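Local coordinates for protein acetyltransferase (Agrobacterium tumefaciens, PDB 2DXQ) that probably transfers an acetyl group from acetyl-coenzyme A to an acceptor substrate, as members of the GNAT family do, at residues A[78-83]-A[113-118]; A[66-71]-A[82-87]; A[102-107]-A[134-139]; A[9-14]-A[51-56]; A[19-24]-A[59-64]. All coordinates share one frame; numbering follows the deposited sequence.

From the N terminus, contact 4 opens first at 9-14 and contact 5 follows at 19-24. Contact 4 closes at 51-56, pairing strands 6-10 and 51-58, and contact 5 closes at 59-64, laying helix 16-26 on strand 61-71; the two therefore cross. Contact 2 then joins 66-71 to 82-87. Contact 1 starts on the stretch where contact 2 ends, sharing Ala82 and Phe83, and brings 78-83 to 113-118 after helix 98-112. Contact 3 leaves from that helix at 102-107 and closes at 134-139, so it crosses contact 1. Contacts 1, 2 and 4 connect strands within one sheet; contact 3 packs helix 98-112 on the end of helix 127-135.

Contact 1: A[78-83]-A[113-118]. With PO4 (phosphate ion), chain D.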
# COMPACT_ATOMS: atom_id res chain seq x y z
N ALA A 78 11.31 10.47 -8.66
CA ALA A 78 10.23 11.01 -7.84
C ALA A 78 8.84 10.67 -8.38
O ALA A 78 7.92 11.46 -8.30
CB ALA A 78 10.38 12.54 -7.59
N ARG A 79 8.70 9.46 -8.91
CA ARG A 79 7.43 9.01 -9.47
C ARG A 79 6.65 8.23 -8.43
O ARG A 79 7.24 7.46 -7.67
CB ARG A 79 7.67 8.13 -10.68
CG ARG A 79 8.14 8.91 -11.89
CD ARG A 79 8.40 7.99 -13.02
NE ARG A 79 7.18 7.50 -13.64
CZ ARG A 79 7.16 6.57 -14.58
NH1 ARG A 79 8.30 6.03 -15.00
NH2 ARG A 79 6.00 6.17 -15.11
N PRO A 80 5.32 8.45 -8.38
CA PRO A 80 4.52 7.77 -7.36
C PRO A 80 4.46 6.26 -7.63
O PRO A 80 4.83 5.79 -8.70
CB PRO A 80 3.14 8.43 -7.48
CG PRO A 80 3.08 8.87 -8.93
CD PRO A 80 4.48 9.31 -9.24
N TYR A 81 4.02 5.50 -6.63
CA TYR A 81 3.72 4.10 -6.87
C TYR A 81 2.34 3.84 -6.29
O TYR A 81 1.78 4.67 -5.56
CB TYR A 81 4.77 3.16 -6.26
CG TYR A 81 4.99 3.41 -4.79
CD1 TYR A 81 6.01 4.27 -4.37
CD2 TYR A 81 4.19 2.80 -3.83
CE1 TYR A 81 6.21 4.54 -3.02
CE2 TYR A 81 4.37 3.07 -2.47
CZ TYR A 81 5.38 3.93 -2.08
OH TYR A 81 5.58 4.17 -0.74
N ALA A 82 1.78 2.67 -6.58
CA ALA A 82 0.42 2.41 -6.14
C ALA A 82 0.26 1.00 -5.62
O ALA A 82 1.02 0.10 -6.01
CB ALA A 82 -0.55 2.64 -7.30
N PHE A 83 -0.72 0.82 -4.74
CA PHE A 83 -1.20 -0.50 -4.34
C PHE A 83 -2.65 -0.64 -4.75
O PHE A 83 -3.40 0.36 -4.82
CB PHE A 83 -1.17 -0.66 -2.83
CG PHE A 83 0.20 -0.63 -2.23
CD1 PHE A 83 0.95 -1.79 -2.15
CD2 PHE A 83 0.72 0.56 -1.74
CE1 PHE A 83 2.23 -1.77 -1.59
CE2 PHE A 83 1.99 0.59 -1.16
CZ PHE A 83 2.74 -0.58 -1.08
N ALA A 113 -1.66 8.40 -13.72
CA ALA A 113 -1.17 9.30 -12.67
C ALA A 113 0.36 9.28 -12.55
O ALA A 113 0.93 9.85 -11.61
CB ALA A 113 -1.82 8.94 -11.32
N ASN A 114 0.99 8.61 -13.52
CA ASN A 114 2.45 8.46 -13.67
C ASN A 114 3.09 7.55 -12.63
O ASN A 114 4.27 7.68 -12.34
CB ASN A 114 3.19 9.82 -13.70
CG ASN A 114 4.57 9.72 -14.35
OD1 ASN A 114 4.78 8.92 -15.26
ND2 ASN A 114 5.51 10.54 -13.89
N CYS A 115 2.32 6.60 -12.09
CA CYS A 115 2.92 5.60 -11.20
C CYS A 115 3.86 4.69 -11.98
O CYS A 115 3.52 4.21 -13.07
CB CYS A 115 1.84 4.75 -10.51
SG CYS A 115 0.87 5.60 -9.30
N TYR A 116 5.06 4.43 -11.44
CA TYR A 116 5.98 3.55 -12.14
C TYR A 116 5.68 2.06 -11.95
O TYR A 116 6.08 1.22 -12.75
CB TYR A 116 7.44 3.88 -11.81
CG TYR A 116 7.93 3.45 -10.46
CD1 TYR A 116 7.82 4.30 -9.36
CD2 TYR A 116 8.56 2.22 -10.29
CE1 TYR A 116 8.30 3.91 -8.11
CE2 TYR A 116 9.04 1.84 -9.04
CZ TYR A 116 8.91 2.69 -7.96
OH TYR A 116 9.39 2.32 -6.72
N LYS A 117 4.98 1.75 -10.86
CA LYS A 117 4.58 0.38 -10.60
C LYS A 117 3.26 0.36 -9.83
O LYS A 117 2.88 1.34 -9.17
CB LYS A 117 5.66 -0.37 -9.81
CG LYS A 117 5.81 0.12 -8.38
CD LYS A 117 6.89 -0.66 -7.62
CE LYS A 117 7.22 0.08 -6.33
NZ LYS A 117 8.17 -0.70 -5.47
N VAL A 118 2.54 -0.75 -9.96
CA VAL A 118 1.35 -1.01 -9.16
C VAL A 118 1.56 -2.37 -8.48
O VAL A 118 1.90 -3.33 -9.15
CB VAL A 118 0.07 -1.02 -10.03
CG1 VAL A 118 -1.17 -1.25 -9.15
CG2 VAL A 118 -0.07 0.31 -10.78
P PO4 D . 11.37 -1.04 -7.28
O1 PO4 D . 11.41 0.43 -7.55
O2 PO4 D . 11.55 -1.82 -8.54
O3 PO4 D . 12.44 -1.42 -6.28
O4 PO4 D . 10.04 -1.42 -6.69
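Pro80 O is gripped twice from the turn that follows helix 98-112: Tyr116 N donates to it at 3.1 Å, nearly along the C=O axis, and Cys115 CA adds a CA-H...O contact to the same oxygen at 3.2 Å. Further on, Ala82 N bonds Lys117 O at 3.1 Å, and Ala82 and Val118 form a parallel bridge. At the other end, a bend at chi3 (75°) sets Arg79 NE beside Asn114, where it donates to Asn114 O at 3.2 Å. The Arg79 and Asn114 side chains cross at about a right angle, yet their guanidinium and amide planes are only 20° apart. Over the centre of one guanidinium face sits Tyr116 CB. Cys115 SG touches both Pro80 CG and Ala82 CB, the latter at 3.8 Å. The Tyr116 ring receives Arg79 O at its edge, and Tyr116 OH bonds O1 of a phosphate at 2.9 Å, an ion probably from the crystallisation liquor and also held by Arg76 and by Arg148 of the second subunit. The backbone bonds between the two segments join the ends of a beta-alpha-beta crossover, strand 81-88, helix 98-112, strand 117-122, a core element of the GNAT fold.

Contact 2: A[66-71]-A[82-87]; sequences ATLLIV and AFIENV
Val71 CG2 meets the Phe83 ring at its edge, near the ring plane, 4.3 Å from CD2, while the ring also stacks with Phe83 of the second subunit. The Glu85 carboxylate, also flat, turns back on its own strand: OE1 accepts Asn86 N at 3.0 Å on its anti side, 23° out of the carboxylate plane. Four backbone bonds join the antiparallel strands through the hydrogen-bonded pairs Thr67-Glu85 and Leu69-Phe83, the shortest from Glu85 N to Thr67 O at 2.8 Å. On one face of the sheet Leu68 CD1 touches both Ala82 CB, 3.8 Å away, and Ile84 CG1; on the other, Leu69 CD1 packs against Phe83 CB. Near Asn86 the register slips. Thr67 pairs with Glu85 but Ala66 lies opposite Val87, its CB 3.8 Å from Val87 CG2, and Asn86 has a positive phi of 47°, consistent with the bulge known in this strand of GNAT enzymes. Two waters bridge Thr67 OG1 to Asn86, one at its O and one at its ND2; that ND2 also bonds Asn73 of the second subunit. Strand 51-58 borders 66-71, strand 117-122 borders 82-87, and helix 98-112 covers the face of Leu68 and Ile84.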
# COMPACT_ATOMS: atom_id res chain seq x y z
N ALA A 66 -12.53 -2.52 -6.33
CA ALA A 66 -11.09 -2.53 -6.02
C ALA A 66 -10.75 -1.13 -5.54
O ALA A 66 -11.28 -0.14 -6.06
CB ALA A 66 -10.29 -2.86 -7.27
N THR A 67 -9.82 -1.05 -4.59
CA THR A 67 -9.40 0.25 -4.07
C THR A 67 -7.97 0.53 -4.54
O THR A 67 -7.08 -0.31 -4.39
CB THR A 67 -9.45 0.26 -2.53
OG1 THR A 67 -10.80 -0.01 -2.10
CG2 THR A 67 -8.95 1.62 -1.96
N LEU A 68 -7.78 1.72 -5.10
CA LEU A 68 -6.48 2.15 -5.58
C LEU A 68 -5.88 3.12 -4.57
O LEU A 68 -6.55 4.05 -4.14
CB LEU A 68 -6.62 2.84 -6.93
CG LEU A 68 -5.35 3.43 -7.55
CD1 LEU A 68 -4.30 2.34 -7.84
CD2 LEU A 68 -5.76 4.18 -8.82
N LEU A 69 -4.61 2.90 -4.24
CA LEU A 69 -3.89 3.78 -3.32
C LEU A 69 -2.67 4.31 -4.07
O LEU A 69 -1.74 3.56 -4.37
CB LEU A 69 -3.44 3.03 -2.06
CG LEU A 69 -4.48 2.14 -1.37
CD1 LEU A 69 -3.82 1.27 -0.31
CD2 LEU A 69 -5.58 3.01 -0.75
N ILE A 70 -2.67 5.59 -4.39
CA ILE A 70 -1.54 6.21 -5.09
C ILE A 70 -0.73 6.97 -4.05
O ILE A 70 -1.29 7.74 -3.26
CB ILE A 70 -1.99 7.18 -6.22
CG1 ILE A 70 -2.73 6.40 -7.31
CG2 ILE A 70 -0.77 7.90 -6.82
CD1 ILE A 70 -3.47 7.31 -8.35
N VAL A 71 0.58 6.75 -4.06
CA VAL A 71 1.46 7.20 -2.97
C VAL A 71 2.57 8.10 -3.52
O VAL A 71 3.28 7.70 -4.44
CB VAL A 71 2.12 5.98 -2.27
CG1 VAL A 71 2.85 6.43 -0.98
CG2 VAL A 71 1.09 4.88 -1.94
N ALA A 82 1.78 2.67 -6.58
CA ALA A 82 0.42 2.41 -6.14
C ALA A 82 0.26 1.00 -5.62
O ALA A 82 1.02 0.10 -6.01
CB ALA A 82 -0.55 2.64 -7.30
N PHE A 83 -0.72 0.82 -4.74
CA PHE A 83 -1.20 -0.50 -4.34
C PHE A 83 -2.65 -0.64 -4.75
O PHE A 83 -3.40 0.36 -4.82
CB PHE A 83 -1.17 -0.66 -2.83
CG PHE A 83 0.20 -0.63 -2.23
CD1 PHE A 83 0.95 -1.79 -2.15
CD2 PHE A 83 0.72 0.56 -1.74
CE1 PHE A 83 2.23 -1.77 -1.59
CE2 PHE A 83 1.99 0.59 -1.16
CZ PHE A 83 2.74 -0.58 -1.08
N ILE A 84 -3.07 -1.87 -4.97
CA ILE A 84 -4.50 -2.17 -5.13
C ILE A 84 -4.95 -3.11 -4.02
O ILE A 84 -4.28 -4.12 -3.74
CB ILE A 84 -4.82 -2.73 -6.54
CG1 ILE A 84 -4.63 -1.62 -7.58
CG2 ILE A 84 -6.26 -3.28 -6.60
CD1 ILE A 84 -4.80 -2.10 -9.02
N GLU A 85 -6.06 -2.76 -3.37
CA GLU A 85 -6.52 -3.50 -2.20
C GLU A 85 -8.02 -3.78 -2.24
O GLU A 85 -8.75 -3.19 -3.03
CB GLU A 85 -6.20 -2.72 -0.92
CG GLU A 85 -4.84 -3.12 -0.29
CD GLU A 85 -4.84 -4.56 0.20
OE1 GLU A 85 -5.94 -5.16 0.27
OE2 GLU A 85 -3.75 -5.10 0.48
N ASN A 86 -8.44 -4.71 -1.38
CA ASN A 86 -9.84 -5.06 -1.19
C ASN A 86 -10.61 -5.29 -2.49
O ASN A 86 -11.66 -4.69 -2.74
CB ASN A 86 -10.54 -4.09 -0.26
CG ASN A 86 -9.98 -4.16 1.15
OD1 ASN A 86 -9.61 -5.24 1.63
ND2 ASN A 86 -9.89 -3.02 1.80
N VAL A 87 -10.06 -6.19 -3.29
CA VAL A 87 -10.71 -6.57 -4.53
C VAL A 87 -11.75 -7.65 -4.24
O VAL A 87 -11.43 -8.68 -3.63
CB VAL A 87 -9.67 -7.12 -5.52
CG1 VAL A 87 -10.34 -7.64 -6.76
CG2 VAL A 87 -8.66 -6.03 -5.87
O HOH W 1 -12.60 -1.95 -2.76
O HOH W 2 -10.52 -0.62 0.60

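Contact 3: A[102-107]-A[134-139]; sequences VVRHAI and ESCGFV
Val103 and Ile107, one turn apart on helix 98-112, are the two bumps that push into the end of helix 127-135 and the loop after it. Val103 CG1, anti to its backbone N (chi1 173°), enters the hollow between Cys136 and Phe138: it lies 3.7 Å from Cys136 SG on one hand and 3.8 Å from Phe138 CE2 on the other. It reaches the Phe138 ring at the edge, near the ring plane, and the two side chains cross at about a right angle. Ile107 CD1 fills the next hollow, bounded by the Cys136 carbonyl, 3.5 Å from Cys136 O, and by the same Phe138 CE2, which it approaches at 3.7 Å. Phe138 CE2 touches both tips, Val103 CG1 and Ile107 CD1, which lie on the same side of it. Arg104 lies beside these side chains, its CG 3.8 Å from Cys136 O, and its chain bends at chi3 (74°) before the guanidinium. There Ser135 O lies at the guanidinium edge and takes a weak bond from Arg104 NH1 at 3.2 Å. Gly137, with positive phi, is the first residue to leave helical angles, in a Schellman motif, and the turn brings Phe138 back against helix 98-112. Chemically the join is mainly apolar, with sulfur, methyl and ring groups buried together and one weak arginine bond on the more exposed side.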
# COMPACT_ATOMS: atom_id res chain seq x y z
N VAL A 102 -12.69 -3.85 -13.07
CA VAL A 102 -12.37 -2.90 -12.01
C VAL A 102 -10.86 -2.87 -11.65
O VAL A 102 -10.28 -1.80 -11.40
CB VAL A 102 -13.33 -3.08 -10.80
CG1 VAL A 102 -13.01 -4.34 -10.00
CG2 VAL A 102 -13.32 -1.86 -9.93
N VAL A 103 -10.23 -4.03 -11.66
CA VAL A 103 -8.78 -4.09 -11.35
C VAL A 103 -8.00 -3.44 -12.47
O VAL A 103 -7.09 -2.62 -12.23
CB VAL A 103 -8.31 -5.53 -11.09
CG1 VAL A 103 -6.78 -5.59 -10.93
CG2 VAL A 103 -9.02 -6.13 -9.83
N ARG A 104 -8.34 -3.79 -13.71
CA ARG A 104 -7.63 -3.22 -14.87
C ARG A 104 -7.82 -1.68 -14.92
O ARG A 104 -6.87 -0.94 -15.21
CB ARG A 104 -8.03 -3.93 -16.17
CG ARG A 104 -7.41 -5.32 -16.29
CD ARG A 104 -7.73 -6.01 -17.60
NE ARG A 104 -6.97 -5.40 -18.69
CZ ARG A 104 -5.82 -5.86 -19.18
NH1 ARG A 104 -5.28 -6.99 -18.73
NH2 ARG A 104 -5.23 -5.20 -20.17
N HIS A 105 -9.01 -1.20 -14.56
CA HIS A 105 -9.27 0.24 -14.51
C HIS A 105 -8.40 0.92 -13.47
O HIS A 105 -7.81 1.98 -13.72
CB HIS A 105 -10.74 0.56 -14.25
CG HIS A 105 -11.06 2.02 -14.31
ND1 HIS A 105 -11.19 2.70 -15.50
CD2 HIS A 105 -11.29 2.92 -13.32
CE1 HIS A 105 -11.48 3.97 -15.24
NE2 HIS A 105 -11.55 4.13 -13.93
N ALA A 106 -8.28 0.30 -12.30
CA ALA A 106 -7.43 0.82 -11.24
C ALA A 106 -5.95 0.87 -11.68
O ALA A 106 -5.27 1.88 -11.45
CB ALA A 106 -7.64 -0.02 -9.95
N ILE A 107 -5.48 -0.17 -12.36
CA ILE A 107 -4.11 -0.19 -12.92
C ILE A 107 -3.95 0.98 -13.89
O ILE A 107 -2.99 1.75 -13.81
CB ILE A 107 -3.81 -1.51 -13.62
CG1 ILE A 107 -3.68 -2.61 -12.56
CG2 ILE A 107 -2.51 -1.42 -14.44
CD1 ILE A 107 -3.73 -4.03 -13.12
N GLU A 134 -2.97 -12.43 -12.75
CA GLU A 134 -2.12 -12.47 -13.94
C GLU A 134 -2.90 -12.01 -15.18
O GLU A 134 -2.37 -11.29 -16.02
CB GLU A 134 -1.52 -13.86 -14.14
CG GLU A 134 -0.48 -14.19 -13.04
CD GLU A 134 -0.00 -15.62 -13.05
OE1 GLU A 134 -0.67 -16.48 -13.67
OE2 GLU A 134 1.04 -15.89 -12.42
N SER A 135 -4.17 -12.38 -15.25
CA SER A 135 -5.03 -11.98 -16.37
C SER A 135 -5.31 -10.47 -16.39
O SER A 135 -5.72 -9.93 -17.42
CB SER A 135 -6.34 -12.77 -16.37
OG SER A 135 -7.28 -12.31 -15.41
N CYS A 136 -5.07 -9.80 -15.26
CA CYS A 136 -5.20 -8.34 -15.15
C CYS A 136 -3.92 -7.63 -15.57
O CYS A 136 -3.88 -6.40 -15.63
CB CYS A 136 -5.57 -7.93 -13.71
SG CYS A 136 -7.20 -8.47 -13.20
N GLY A 137 -2.87 -8.41 -15.83
CA GLY A 137 -1.58 -7.82 -16.22
C GLY A 137 -0.51 -7.89 -15.15
O GLY A 137 0.67 -7.56 -15.42
N PHE A 138 -0.88 -8.29 -13.94
CA PHE A 138 0.12 -8.46 -12.86
C PHE A 138 1.07 -9.62 -13.14
O PHE A 138 0.68 -10.64 -13.73
CB PHE A 138 -0.56 -8.73 -11.51
CG PHE A 138 -1.16 -7.52 -10.86
CD1 PHE A 138 -0.35 -6.54 -10.28
CD2 PHE A 138 -2.54 -7.36 -10.81
CE1 PHE A 138 -0.91 -5.41 -9.65
CE2 PHE A 138 -3.11 -6.23 -10.16
CZ PHE A 138 -2.30 -5.26 -9.60
N VAL A 139 2.31 -9.49 -12.68
CA VAL A 139 3.26 -10.58 -12.70
C VAL A 139 3.57 -10.97 -11.26
O VAL A 139 3.71 -10.10 -10.38
CB VAL A 139 4.57 -10.16 -13.42
CG1 VAL A 139 5.53 -11.33 -13.51
CG2 VAL A 139 4.25 -9.63 -14.80

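Contact 4: A[9-14]-A[51-56]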
# COMPACT_ATOMS: atom_id res chain seq x y z
N ARG A 9 -17.20 3.22 -12.25
CA ARG A 9 -16.98 4.57 -11.73
C ARG A 9 -16.32 4.51 -10.36
O ARG A 9 -16.25 3.45 -9.76
CB ARG A 9 -18.30 5.32 -11.63
CG ARG A 9 -19.37 4.57 -10.86
CD ARG A 9 -20.65 5.41 -10.74
NE ARG A 9 -21.69 4.68 -10.02
CZ ARG A 9 -21.74 4.58 -8.69
NH1 ARG A 9 -20.80 5.14 -7.94
NH2 ARG A 9 -22.72 3.90 -8.12
N ALA A 10 -15.85 5.66 -9.89
CA ALA A 10 -15.43 5.80 -8.51
C ALA A 10 -16.67 5.77 -7.63
O ALA A 10 -17.75 6.25 -8.03
CB ALA A 10 -14.66 7.11 -8.30
N ALA A 11 -16.51 5.21 -6.44
CA ALA A 11 -17.56 5.22 -5.43
C ALA A 11 -17.72 6.62 -4.85
O ALA A 11 -16.78 7.42 -4.86
CB ALA A 11 -17.25 4.22 -4.31
N GLY A 12 -18.91 6.89 -4.33
CA GLY A 12 -19.22 8.16 -3.68
C GLY A 12 -20.22 7.93 -2.56
O GLY A 12 -20.51 6.78 -2.23
N PRO A 13 -20.78 9.02 -2.01
CA PRO A 13 -21.65 9.00 -0.82
C PRO A 13 -22.63 7.81 -0.76
O PRO A 13 -22.51 6.93 0.12
CB PRO A 13 -22.41 10.33 -0.94
CG PRO A 13 -21.41 11.25 -1.54
CD PRO A 13 -20.61 10.40 -2.52
N GLY A 14 -23.56 7.76 -1.70
CA GLY A 14 -24.62 6.75 -1.70
C GLY A 14 -24.20 5.31 -1.89
O GLY A 14 -25.03 4.40 -1.82
N LEU A 51 -6.45 8.07 -2.82
CA LEU A 51 -7.25 6.86 -2.64
C LEU A 51 -8.53 6.97 -3.46
O LEU A 51 -9.25 7.96 -3.35
CB LEU A 51 -7.61 6.69 -1.16
CG LEU A 51 -8.37 5.43 -0.70
CD1 LEU A 51 -8.14 5.21 0.80
CD2 LEU A 51 -9.88 5.46 -1.01
N THR A 52 -8.83 5.94 -4.26
CA THR A 52 -10.09 5.86 -4.98
C THR A 52 -10.64 4.45 -4.86
O THR A 52 -9.92 3.49 -5.11
CB THR A 52 -9.94 6.22 -6.48
OG1 THR A 52 -9.31 7.51 -6.63
CG2 THR A 52 -11.31 6.25 -7.14
N ILE A 53 -11.90 4.34 -4.46
CA ILE A 53 -12.59 3.05 -4.47
C ILE A 53 -13.34 3.01 -5.80
O ILE A 53 -14.16 3.89 -6.07
CB ILE A 53 -13.63 2.92 -3.32
CG1 ILE A 53 -13.00 3.10 -1.93
CG2 ILE A 53 -14.35 1.55 -3.42
CD1 ILE A 53 -14.04 3.31 -0.78
N PHE A 54 -13.07 1.99 -6.62
CA PHE A 54 -13.78 1.83 -7.88
C PHE A 54 -14.82 0.74 -7.75
O PHE A 54 -14.58 -0.23 -7.05
CB PHE A 54 -12.81 1.49 -9.00
CG PHE A 54 -11.92 2.63 -9.37
CD1 PHE A 54 -12.44 3.74 -10.04
CD2 PHE A 54 -10.57 2.61 -9.04
CE1 PHE A 54 -11.61 4.83 -10.38
CE2 PHE A 54 -9.74 3.68 -9.37
CZ PHE A 54 -10.25 4.78 -10.04
N VAL A 55 -15.97 0.91 -8.41
CA VAL A 55 -17.01 -0.11 -8.48
C VAL A 55 -17.42 -0.39 -9.93
O VAL A 55 -17.46 0.52 -10.75
CB VAL A 55 -18.29 0.26 -7.66
CG1 VAL A 55 -18.02 0.16 -6.16
CG2 VAL A 55 -18.81 1.68 -8.00
N ALA A 56 -17.69 -1.66 -10.24
CA ALA A 56 -18.43 -2.00 -11.45
C ALA A 56 -19.86 -2.17 -11.01
O ALA A 56 -20.12 -2.74 -9.93
CB ALA A 56 -17.90 -3.31 -12.07
O HOH W 3 -13.52 6.73 -3.92
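Arg9 and Val55 form an antiparallel hydrogen-bonded pair in which both backbone bonds are nearly straight: Val55 N reaches Arg9 O at 2.9 Å with 175° at the hydrogen, and Arg9 N donates to Val55 O. Ala11 N then continues the pairing beyond strand 6-10, donating to Ile53 O at 2.7 Å. After that the segments part, and a water accepts from Ile53 N and makes a weak bond to Ala11 O. Arg9 runs side by side with Val55, extended from CG to NE, and Val55 CG2 sits 4.0 Å above one face of the guanidinium, offset toward its rim. Arg9 NH1 bonds Ala10 O at 3.2 Å in the guanidinium plane, and its stronger partner is Asp15, in a salt bridge. Ala10 CB meets Thr52 CG2 at 3.6 Å, and that methyl in turn lies over one face of the Phe54 ring, offset toward its rim. Arg9 O comes near the edge of the same ring. Ala11 CB packs on Ile53 CB at 4.0 Å. The pairing adds strand 6-10, outermost in the sheet within this chain, to strand 51-58. Helix 16-26 touches Ala11, Ile53 and Val55 through Leu19, helix 98-112 covers Phe54, and strand 61-71 borders 51-56 on the side away from strand 6-10.

Contact 5: A[19-24]-A[59-64]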
# COMPACT_ATOMS: atom_id res chain seq x y z
N LEU A 19 -21.17 -1.20 -1.06
CA LEU A 19 -19.78 -1.54 -0.74
C LEU A 19 -19.70 -2.44 0.47
O LEU A 19 -18.94 -3.41 0.48
CB LEU A 19 -18.97 -0.28 -0.47
CG LEU A 19 -18.48 0.47 -1.70
CD1 LEU A 19 -17.89 1.81 -1.27
CD2 LEU A 19 -17.46 -0.39 -2.45
N LEU A 20 -20.48 -2.14 1.49
CA LEU A 20 -20.47 -3.00 2.68
C LEU A 20 -20.92 -4.43 2.34
O LEU A 20 -20.35 -5.41 2.84
CB LEU A 20 -21.31 -2.39 3.82
CG LEU A 20 -20.76 -1.10 4.45
CD1 LEU A 20 -21.79 -0.50 5.41
CD2 LEU A 20 -19.46 -1.41 5.23
N GLU A 21 -21.91 -4.57 1.47
CA GLU A 21 -22.33 -5.91 1.03
C GLU A 21 -21.21 -6.67 0.33
O GLU A 21 -21.02 -7.87 0.57
CB GLU A 21 -23.58 -5.81 0.14
CG GLU A 21 -24.77 -5.20 0.89
CD GLU A 21 -26.07 -5.28 0.12
OE1 GLU A 21 -26.11 -5.87 -0.98
OE2 GLU A 21 -27.08 -4.74 0.65
N LEU A 22 -20.46 -5.97 -0.51
CA LEU A 22 -19.30 -6.59 -1.17
C LEU A 22 -18.24 -7.01 -0.16
O LEU A 22 -17.70 -8.10 -0.26
CB LEU A 22 -18.70 -5.64 -2.22
CG LEU A 22 -19.55 -5.42 -3.48
CD1 LEU A 22 -18.94 -4.32 -4.34
CD2 LEU A 22 -19.65 -6.74 -4.28
N TYR A 23 -17.96 -6.16 0.82
CA TYR A 23 -16.92 -6.49 1.79
C TYR A 23 -17.36 -7.61 2.74
O TYR A 23 -16.52 -8.33 3.27
CB TYR A 23 -16.51 -5.23 2.57
CG TYR A 23 -15.84 -4.16 1.73
CD1 TYR A 23 -14.99 -4.49 0.66
CD2 TYR A 23 -16.03 -2.82 2.02
CE1 TYR A 23 -14.38 -3.50 -0.09
CE2 TYR A 23 -15.41 -1.82 1.30
CZ TYR A 23 -14.59 -2.17 0.24
OH TYR A 23 -13.98 -1.17 -0.48
N GLN A 24 -18.66 -7.79 2.90
CA GLN A 24 -19.19 -8.95 3.61
C GLN A 24 -18.99 -10.25 2.82
O GLN A 24 -18.73 -11.31 3.40
CB GLN A 24 -20.66 -8.71 4.01
CG GLN A 24 -20.72 -7.70 5.17
CD GLN A 24 -22.00 -6.89 5.26
OE1 GLN A 24 -23.05 -7.30 4.76
NE2 GLN A 24 -21.92 -5.71 5.92
N ASN A 59 -27.07 -2.76 -13.48
CA ASN A 59 -28.38 -2.16 -13.14
C ASN A 59 -28.25 -1.27 -11.90
O ASN A 59 -29.14 -1.26 -11.04
CB ASN A 59 -29.44 -3.24 -12.88
CG ASN A 59 -29.48 -4.29 -13.95
OD1 ASN A 59 -29.34 -5.49 -13.67
ND2 ASN A 59 -29.64 -3.86 -15.18
N GLY A 60 -27.12 -0.56 -11.80
CA GLY A 60 -26.86 0.34 -10.66
C GLY A 60 -26.32 -0.30 -9.39
O GLY A 60 -25.88 0.42 -8.50
N LYS A 61 -26.35 -1.63 -9.29
CA LYS A 61 -25.83 -2.33 -8.11
C LYS A 61 -24.33 -2.57 -8.23
O LYS A 61 -23.88 -3.13 -9.25
CB LYS A 61 -26.53 -3.67 -7.90
CG LYS A 61 -26.15 -4.33 -6.57
CD LYS A 61 -26.61 -5.77 -6.48
CE LYS A 61 -26.44 -6.27 -5.06
NZ LYS A 61 -26.03 -7.71 -5.05
N PRO A 62 -23.54 -2.17 -7.22
CA PRO A 62 -22.13 -2.57 -7.22
C PRO A 62 -21.99 -4.10 -7.21
O PRO A 62 -22.58 -4.79 -6.36
CB PRO A 62 -21.59 -1.96 -5.90
CG PRO A 62 -22.50 -0.80 -5.64
CD PRO A 62 -23.86 -1.28 -6.07
N VAL A 63 -21.23 -4.61 -8.18
CA VAL A 63 -21.02 -6.06 -8.31
C VAL A 63 -19.54 -6.45 -8.23
O VAL A 63 -19.22 -7.63 -8.16
CB VAL A 63 -21.64 -6.62 -9.61
CG1 VAL A 63 -23.17 -6.61 -9.52
CG2 VAL A 63 -21.18 -5.82 -10.83
N ALA A 64 -18.66 -5.45 -8.30
CA ALA A 64 -17.22 -5.68 -8.04
C ALA A 64 -16.62 -4.39 -7.54
O ALA A 64 -17.15 -3.30 -7.79
CB ALA A 64 -16.47 -6.15 -9.28
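Helix 16-26 lies against the start of strand 61-71, with Leu22 pressed onto Pro62 and the backbone beyond it. The helix and strand axes run 31° apart and come within 8.5 Å, near enough for one leucine to span the gap. Leu22 heads for the strand from its CB, and chi1 of -71° puts CG anti to the carbonyl carbon; its two methyls divide the work. CD1 touches Pro62 CB at 3.9 Å and the Ala64 carbonyl carbon at 4.0 Å, while CD2 rests on the Val63 carbonyl, 4.0 Å from Val63 C. Leu22 and Pro62 meet with their side chains at about a right angle. What Leu22 covers is a classic beta bulge: Val63 and Ala64 both face Ala56 of strand 51-58, which bonds to each of them through the backbone. Val63 and Ala64 turn their own side chains away from the helix, toward Tyr98 on helix 98-112, so the leucine meets their backbone. This lays the helix on one face of the sheet and helix 98-112 on the other. Nearer the surface, Glu21 and Lys61 cross at about a right angle, and Glu21 OE1 is 4.1 Å from Lys61 CE. Their charged atoms, Glu21 OE1 and Lys61 NZ, stay 4.5 Å apart, too far for a salt bridge, and any attraction between them is probably modest. Leu22 also touches Thr65 and Leu90.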